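Local coordinates for salmonella typhimurium DB7155 bacteriophage DET7 tailspike (Bacteriophage, PDB 2V5I), which binds and hydrolyses the O-antigen of the Salmonella surface as the trimeric receptor-binding tailspike of a myovirus, built around a right-handed parallel beta-helix, at the interface of chains A and B. Coordinates in Å, arbitrary orientation; residue numbers count along the deposited sequence, not the author numbering. Chains: chain A/B, Salmonella typhimurium DB7155 bacteriophage DET7 tailspike.

Contact 1: the interface of chains A and B. Residues chain A 476, 479-485; chain B 462-463, 492.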
ATOM      1  N   LEU A 476      -4.629  39.133  -9.491  1.00  9.90           N
ATOM      2  CA  LEU A 476      -3.722  39.828 -10.393  1.00  9.90           C
ATOM      3  C   LEU A 476      -4.180  41.246 -10.724  1.00  9.54           C
ATOM      4  O   LEU A 476      -5.394  41.521 -10.768  1.00 11.43           O
ATOM      5  CB  LEU A 476      -3.437  38.989 -11.633  1.00 11.49           C
ATOM      6  CG  LEU A 476      -4.502  38.707 -12.647  1.00 11.55           C
ATOM      7  CD1 LEU A 476      -4.850  39.933 -13.529  1.00 15.73           C
ATOM      8  CD2 LEU A 476      -4.042  37.529 -13.546  1.00 14.79           C
ATOM      9  N   TYR A 479      -3.278  42.113 -16.033  1.00 15.07           N
ATOM     10  CA  TYR A 479      -3.082  41.137 -17.099  1.00 16.31           C
ATOM     11  C   TYR A 479      -1.908  40.201 -16.785  1.00 15.87           C
ATOM     12  O   TYR A 479      -0.992  40.538 -16.007  1.00 14.61           O
ATOM     13  CB  TYR A 479      -2.814  41.919 -18.425  1.00 15.34           C
ATOM     14  CG  TYR A 479      -1.715  42.941 -18.318  1.00 17.90           C
ATOM     15  CD1 TYR A 479      -1.980  44.229 -17.913  1.00 18.39           C
ATOM     16  CD2 TYR A 479      -0.390  42.641 -18.644  1.00 16.11           C
ATOM     17  CE1 TYR A 479      -0.982  45.174 -17.811  1.00 17.29           C
ATOM     18  CE2 TYR A 479       0.606  43.568 -18.510  1.00 17.71           C
ATOM     19  CZ  TYR A 479       0.300  44.851 -18.122  1.00 18.82           C
ATOM     20  OH  TYR A 479       1.280  45.829 -17.991  1.00 23.22           O
ATOM     21  N   ALA A 480      -1.911  39.045 -17.423  1.00 15.33           N
ATOM     22  CA  ALA A 480      -0.794  38.090 -17.304  1.00 16.26           C
ATOM     23  C   ALA A 480       0.501  38.774 -17.612  1.00 16.36           C
ATOM     24  O   ALA A 480       0.601  39.490 -18.639  1.00 15.93           O
ATOM     25  CB  ALA A 480      -1.028  36.933 -18.259  1.00 17.32           C
ATOM     26  N   GLY A 481       1.484  38.647 -16.718  1.00 15.03           N
ATOM     27  CA  GLY A 481       2.788  39.246 -16.911  1.00 15.30           C
ATOM     28  C   GLY A 481       2.972  40.696 -16.471  1.00 15.01           C
ATOM     29  O   GLY A 481       4.026  41.310 -16.694  1.00 17.88           O
ATOM     30  N   SER A 482       1.970  41.259 -15.784  1.00 13.83           N
ATOM     31  CA  SER A 482       2.040  42.645 -15.360  1.00 12.61           C
ATOM     32  C   SER A 482       3.052  42.908 -14.270  1.00 11.54           C
ATOM     33  O   SER A 482       3.407  44.055 -14.016  1.00 14.19           O
ATOM     34  CB  SER A 482       0.702  43.138 -14.839  1.00 13.09           C
ATOM     35  OG  SER A 482       0.428  42.546 -13.549  1.00 13.77           O
ATOM     36  N   GLY A 483       3.433  41.857 -13.532  1.00 11.50           N
ATOM     37  CA  GLY A 483       4.369  42.017 -12.410  1.00 10.98           C
ATOM     38  C   GLY A 483       3.754  42.617 -11.135  1.00  9.73           C
ATOM     39  O   GLY A 483       4.483  43.082 -10.282  1.00 11.56           O
ATOM     40  N   SER A 484       2.439  42.588 -11.049  1.00  9.52           N
ATOM     41  CA  SER A 484       1.692  43.252  -9.963  1.00 10.59           C
ATOM     42  C   SER A 484       0.431  42.481  -9.575  1.00  9.75           C
ATOM     43  O   SER A 484      -0.312  41.951 -10.454  1.00 10.18           O
ATOM     44  CB  SER A 484       1.310  44.673 -10.402  1.00 11.21           C
ATOM     45  OG  SER A 484       0.529  45.334  -9.460  1.00 14.66           O
ATOM     46  N   ALA A 485       0.192  42.407  -8.254  1.00 10.73           N
ATOM     47  CA  ALA A 485      -1.000  41.777  -7.668  1.00  8.53           C
ATOM     48  C   ALA A 485      -1.466  42.569  -6.450  1.00  8.35           C
ATOM     49  O   ALA A 485      -0.739  43.456  -5.929  1.00  8.01           O
ATOM     50  CB  ALA A 485      -0.726  40.330  -7.281  1.00  9.31           C
TER
ATOM     51  N   LYS B 462      -1.222  32.177 -13.733  1.00 10.61           N
ATOM     52  CA  LYS B 462      -1.504  33.016 -14.942  1.00 12.05           C
ATOM     53  C   LYS B 462      -0.697  34.297 -14.911  1.00 13.25           C
ATOM     54  O   LYS B 462      -0.239  34.797 -15.959  1.00 15.95           O
ATOM     55  CB  LYS B 462      -2.987  33.345 -14.993  1.00 12.91           C
ATOM     56  CG  LYS B 462      -3.412  34.309 -16.132  1.00 17.26           C
ATOM     57  CD  LYS B 462      -4.923  34.456 -16.088  1.00 14.80           C
ATOM     58  CE  LYS B 462      -5.373  35.570 -17.048  1.00 22.94           C
ATOM     59  NZ  LYS B 462      -6.857  35.623 -17.187  1.00 27.50           N
ATOM     60  N   LEU B 463      -0.557  34.889 -13.737  1.00 11.16           N
ATOM     61  CA  LEU B 463       0.121  36.176 -13.580  1.00 10.50           C
ATOM     62  C   LEU B 463       1.620  35.962 -13.768  1.00 11.94           C
ATOM     63  O   LEU B 463       2.282  36.687 -14.506  1.00 12.51           O
ATOM     64  CB  LEU B 463      -0.154  36.789 -12.207  1.00 11.86           C
ATOM     65  CG  LEU B 463       0.708  37.987 -11.799  1.00 11.40           C
ATOM     66  CD1 LEU B 463       0.479  39.162 -12.835  1.00  9.95           C
ATOM     67  CD2 LEU B 463       0.419  38.491 -10.402  1.00 13.24           C
ATOM     68  N   LEU B 492       2.885  41.662  -4.496  1.00 11.02           N
ATOM     69  CA  LEU B 492       3.845  41.860  -5.585  1.00  8.86           C
ATOM     70  C   LEU B 492       3.647  43.180  -6.353  1.00 10.08           C
ATOM     71  O   LEU B 492       2.535  43.564  -6.702  1.00 10.09           O
ATOM     72  CB  LEU B 492       3.640  40.711  -6.604  1.00  9.49           C
ATOM     73  CG  LEU B 492       4.535  40.602  -7.853  1.00  9.64           C
ATOM     74  CD1 LEU B 492       5.939  40.195  -7.504  1.00 14.49           C
ATOM     75  CD2 LEU B 492       3.899  39.656  -8.882  1.00 12.84           C
TER
HETATM   76  O   HOH W   1       3.833  39.043 -13.784  1.00 14.69           O
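B:Leu463 reaches into a bend of chain A and meets it on several sides. Its CB lies 4.0 Å from CB of A:Leu476, on the strand 470-476. With CG anti to the backbone N (chi1 168°), its branches part: CD2 goes toward A:Ala485 at the start of the strand 485-493, approaching its CB at 3.8 Å, while CD1 goes toward the loop and comes to 3.5 Å from the hydroxyl OG of A:Ser482. The aliphatic shaft of B:Lys462, extended from CG onward, runs obliquely across A:Leu476 and places its CD 4.1 Å from the branch methyl CD2. Beside it, CB of A:Ala480 packs 4.1 Å from CG of B:Lys462. A second leucine of chain B, B:Leu492, sets its CG and CD2 against the peptide carbonyl of A:Gly483.

Around this apolar centre the backbone supplies the polar links. The amide N of A:Gly481 donates to the carbonyl O of B:Leu463 at 3.1 Å. That same oxygen also meets a water, which in turn contacts the amide N of A:Gly483, giving the main-chain carbonyl of B:Leu463 a direct and a water-bridged tie. At the far side, N of A:Ala485 donates to O of B:Leu492 at 3.0 Å. Within chain A, OG of A:Ser482 accepts from N of A:Ser484 at 3.2 Å, bracing the turn, and CB of A:Ser482 sits over the centre of the A:Tyr479 ring. The patch ties the loop between two strands of one subunit to its neighbour and so is likely to contribute to holding the intertwined C-terminal part of the tailspike trimer together.

Contact 2: the interface of chains A and B. Residues chain A 13-14, 17-20; chain B 9, 16-18.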
ATOM      1  N   ALA A  13       9.950 -54.605  -5.188  1.00 17.66           N
ATOM      2  CA  ALA A  13       8.928 -53.658  -5.687  1.00 15.83           C
ATOM      3  C   ALA A  13       8.334 -52.873  -4.512  1.00 14.99           C
ATOM      4  O   ALA A  13       8.203 -51.633  -4.558  1.00 15.22           O
ATOM      5  CB  ALA A  13       7.852 -54.425  -6.359  1.00 16.32           C
ATOM      6  N   ASN A  14       7.950 -53.585  -3.446  1.00 15.49           N
ATOM      7  CA  ASN A  14       7.361 -52.935  -2.289  1.00 16.24           C
ATOM      8  C   ASN A  14       8.270 -51.882  -1.667  1.00 15.25           C
ATOM      9  O   ASN A  14       7.789 -50.920  -1.077  1.00 17.14           O
ATOM     10  CB  ASN A  14       6.998 -53.957  -1.197  1.00 17.77           C
ATOM     11  CG  ASN A  14       5.792 -54.804  -1.550  1.00 23.55           C
ATOM     12  OD1 ASN A  14       5.067 -54.528  -2.497  1.00 21.31           O
ATOM     13  ND2 ASN A  14       5.584 -55.877  -0.783  1.00 24.51           N
ATOM     14  N   PHE A  17       8.750 -48.590  -4.990  1.00 12.92           N
ATOM     15  CA  PHE A  17       7.710 -47.841  -5.679  1.00 11.33           C
ATOM     16  C   PHE A  17       6.814 -47.065  -4.710  1.00 10.90           C
ATOM     17  O   PHE A  17       6.517 -47.498  -3.605  1.00 11.95           O
ATOM     18  CB  PHE A  17       6.830 -48.751  -6.557  1.00 10.49           C
ATOM     19  CG  PHE A  17       7.548 -49.474  -7.642  1.00 12.72           C
ATOM     20  CD1 PHE A  17       8.350 -48.797  -8.564  1.00 11.37           C
ATOM     21  CD2 PHE A  17       7.354 -50.851  -7.822  1.00 14.84           C
ATOM     22  CE1 PHE A  17       8.996 -49.488  -9.592  1.00 15.95           C
ATOM     23  CE2 PHE A  17       8.025 -51.549  -8.840  1.00 15.52           C
ATOM     24  CZ  PHE A  17       8.823 -50.848  -9.744  1.00 18.48           C
ATOM     25  N   LYS A  18       6.386 -45.900  -5.145  1.00  9.40           N
ATOM     26  CA  LYS A  18       5.454 -45.070  -4.381  1.00  9.82           C
ATOM     27  C   LYS A  18       4.096 -45.712  -4.297  1.00 11.06           C
ATOM     28  O   LYS A  18       3.567 -46.208  -5.315  1.00 11.67           O
ATOM     29  CB  LYS A  18       5.347 -43.702  -5.078  1.00 11.10           C
ATOM     30  CG  LYS A  18       4.511 -42.671  -4.240  1.00 16.92           C
ATOM     31  CD  LYS A  18       5.087 -41.255  -4.131  1.00 29.32           C
ATOM     32  CE  LYS A  18       4.266 -40.347  -3.113  1.00 25.52           C
ATOM     33  NZ  LYS A  18       4.694 -40.378  -1.619  1.00 26.56           N
ATOM     34  N   TYR A  19       3.472 -45.630  -3.111  1.00 12.26           N
ATOM     35  CA  TYR A  19       2.153 -46.216  -2.910  1.00 11.31           C
ATOM     36  C   TYR A  19       1.033 -45.229  -3.243  1.00 11.11           C
ATOM     37  O   TYR A  19       1.022 -44.109  -2.760  1.00 12.77           O
ATOM     38  CB  TYR A  19       2.003 -46.719  -1.472  1.00 11.91           C
ATOM     39  CG  TYR A  19       2.728 -48.024  -1.164  1.00 14.43           C
ATOM     40  CD1 TYR A  19       4.115 -48.126  -1.222  1.00 15.90           C
ATOM     41  CD2 TYR A  19       2.011 -49.152  -0.825  1.00 19.45           C
ATOM     42  CE1 TYR A  19       4.771 -49.352  -0.929  1.00 16.56           C
ATOM     43  CE2 TYR A  19       2.649 -50.361  -0.547  1.00 20.36           C
ATOM     44  CZ  TYR A  19       4.022 -50.451  -0.583  1.00 20.63           C
ATOM     45  OH  TYR A  19       4.592 -51.704  -0.278  1.00 24.72           O
ATOM     46  N   SER A  20       0.095 -45.659  -4.093  1.00 10.62           N
ATOM     47  CA  SER A  20      -1.103 -44.892  -4.351  1.00 10.72           C
ATOM     48  C   SER A  20      -2.178 -45.849  -4.817  1.00 10.49           C
ATOM     49  O   SER A  20      -1.887 -46.806  -5.496  1.00 12.14           O
ATOM     50  CB  SER A  20      -0.837 -43.917  -5.471  1.00 11.16           C
ATOM     51  OG  SER A  20      -2.016 -43.158  -5.781  1.00 13.04           O
TER
ATOM     52  N   PHE B   9       0.434 -61.102  -7.657  1.00 35.30           N
ATOM     53  CA  PHE B   9       1.215 -59.881  -7.446  1.00 33.02           C
ATOM     54  C   PHE B   9       1.011 -58.818  -8.526  1.00 31.42           C
ATOM     55  O   PHE B   9       1.004 -57.631  -8.191  1.00 29.25           O
ATOM     56  CB  PHE B   9       2.716 -60.105  -7.261  1.00 32.55           C
ATOM     57  CG  PHE B   9       3.419 -58.873  -6.756  1.00 30.29           C
ATOM     58  CD1 PHE B   9       3.077 -58.346  -5.519  1.00 27.71           C
ATOM     59  CD2 PHE B   9       4.341 -58.195  -7.538  1.00 30.42           C
ATOM     60  CE1 PHE B   9       3.674 -57.184  -5.043  1.00 27.67           C
ATOM     61  CE2 PHE B   9       4.964 -57.038  -7.057  1.00 28.83           C
ATOM     62  CZ  PHE B   9       4.614 -56.527  -5.825  1.00 27.03           C
ATOM     63  N   LYS B  16      -1.772 -50.933  -6.114  1.00 13.97           N
ATOM     64  CA  LYS B  16      -1.206 -50.242  -4.963  1.00 13.73           C
ATOM     65  C   LYS B  16      -0.109 -49.237  -5.248  1.00 12.68           C
ATOM     66  O   LYS B  16       0.274 -48.530  -4.315  1.00 11.06           O
ATOM     67  CB  LYS B  16      -0.723 -51.239  -3.884  1.00 12.59           C
ATOM     68  CG  LYS B  16       0.535 -51.968  -4.246  1.00 16.32           C
ATOM     69  CD  LYS B  16       0.859 -52.970  -3.108  1.00 18.48           C
ATOM     70  CE  LYS B  16       2.167 -53.584  -3.201  1.00 24.83           C
ATOM     71  NZ  LYS B  16       2.331 -54.549  -2.042  1.00 22.33           N
ATOM     72  N   PHE B  17       0.421 -49.196  -6.486  1.00 12.92           N
ATOM     73  CA  PHE B  17       1.524 -48.292  -6.781  1.00 11.33           C
ATOM     74  C   PHE B  17       1.106 -47.149  -7.711  1.00 10.90           C
ATOM     75  O   PHE B  17       0.286 -47.301  -8.606  1.00 11.95           O
ATOM     76  CB  PHE B  17       2.724 -49.032  -7.404  1.00 10.49           C
ATOM     77  CG  PHE B  17       3.329 -50.091  -6.551  1.00 12.72           C
ATOM     78  CD1 PHE B  17       3.743 -49.827  -5.243  1.00 11.37           C
ATOM     79  CD2 PHE B  17       3.589 -51.362  -7.082  1.00 14.84           C
ATOM     80  CE1 PHE B  17       4.333 -50.826  -4.465  1.00 15.95           C
ATOM     81  CE2 PHE B  17       4.158 -52.374  -6.290  1.00 15.52           C
ATOM     82  CZ  PHE B  17       4.558 -52.083  -4.986  1.00 18.48           C
ATOM     83  N   LYS B  18       1.686 -45.992  -7.480  1.00  9.40           N
ATOM     84  CA  LYS B  18       1.465 -44.819  -8.327  1.00  9.82           C
ATOM     85  C   LYS B  18       2.053 -45.017  -9.696  1.00 11.06           C
ATOM     86  O   LYS B  18       3.203 -45.489  -9.829  1.00 11.67           O
ATOM     87  CB  LYS B  18       2.118 -43.604  -7.644  1.00 11.10           C
ATOM     88  CG  LYS B  18       1.784 -42.258  -8.380  1.00 16.92           C
ATOM     89  CD  LYS B  18       1.400 -41.072  -7.488  1.00 29.32           C
ATOM     90  CE  LYS B  18       0.903 -39.819  -8.334  1.00 25.52           C
ATOM     91  NZ  LYS B  18      -0.611 -39.741  -8.678  1.00 26.56           N
TER
HETATM   92  O   HOH W   2      -2.462 -47.349  -8.212  1.00 13.67           O
HETATM   93  O   HOH W   3      -1.754 -40.370  -6.019  1.00 15.84           O
HETATM   94  O   HOH W   4       2.733 -53.744   0.495  1.00 37.19           O
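Chains A and B meet here in a short antiparallel bridge between N-terminal segments, A:Tyr19 pairing with B:Phe17, which joins two subunits of this P22-type tailspike trimer just after the helix 8-16 of each. Backbone bonds define the register: N of B:Lys18 donates to O of A:Lys18 at 2.9 Å, and N of A:Ser20 to O of B:Lys16 at 2.9 Å.

The ring of B:Phe17 is packed on both faces. CB of A:Phe17 lies over one, 3.8 Å from the ring centroid and shifted toward the rim; CG of B:Lys16 covers the centre of the other. The two Phe17 rings meet edge to face, their planes 62° apart. B:Phe17 also turns its CE1 toward a face of the A:Tyr19 ring at 79° between planes, with CE1 of each ring 3.9 Å from the other.

B:Lys16 leaves its backbone with CG between N and the carbonyl carbon (chi1 73°), then runs extended alongside A:Tyr19. Its terminal amine NZ crosses to the side-chain carbonyl OD1 of A:Asn14, a 2.8 Å hydrogen bond arriving from above the amide plane. A water joins NZ to the phenol OH of A:Tyr19, 2.9 Å from that OH. Other waters bridge O of A:Ser20 to O of B:Phe17, and OG of A:Ser20 to NZ of B:Lys18, whose CB packs against CB of A:Ser20.

About 90 Å separates the C-alpha centres of contact 1 and contact 2, and they have no residue in common. Contact 2 uses the helix 8-16 and the segment running into the strand 20-22, near the N-terminus; contact 1 uses the strands 470-476 and 485-493 and nearby loops, late in the chain. The same pair of subunits is therefore joined near the N-terminal end of this fragment and again in its C-terminal part, with the beta-helical part between. Since the assembly holds three copies, each contact should recur around the trimer, and such widely spaced attachments would plausibly keep the subunits aligned along their length.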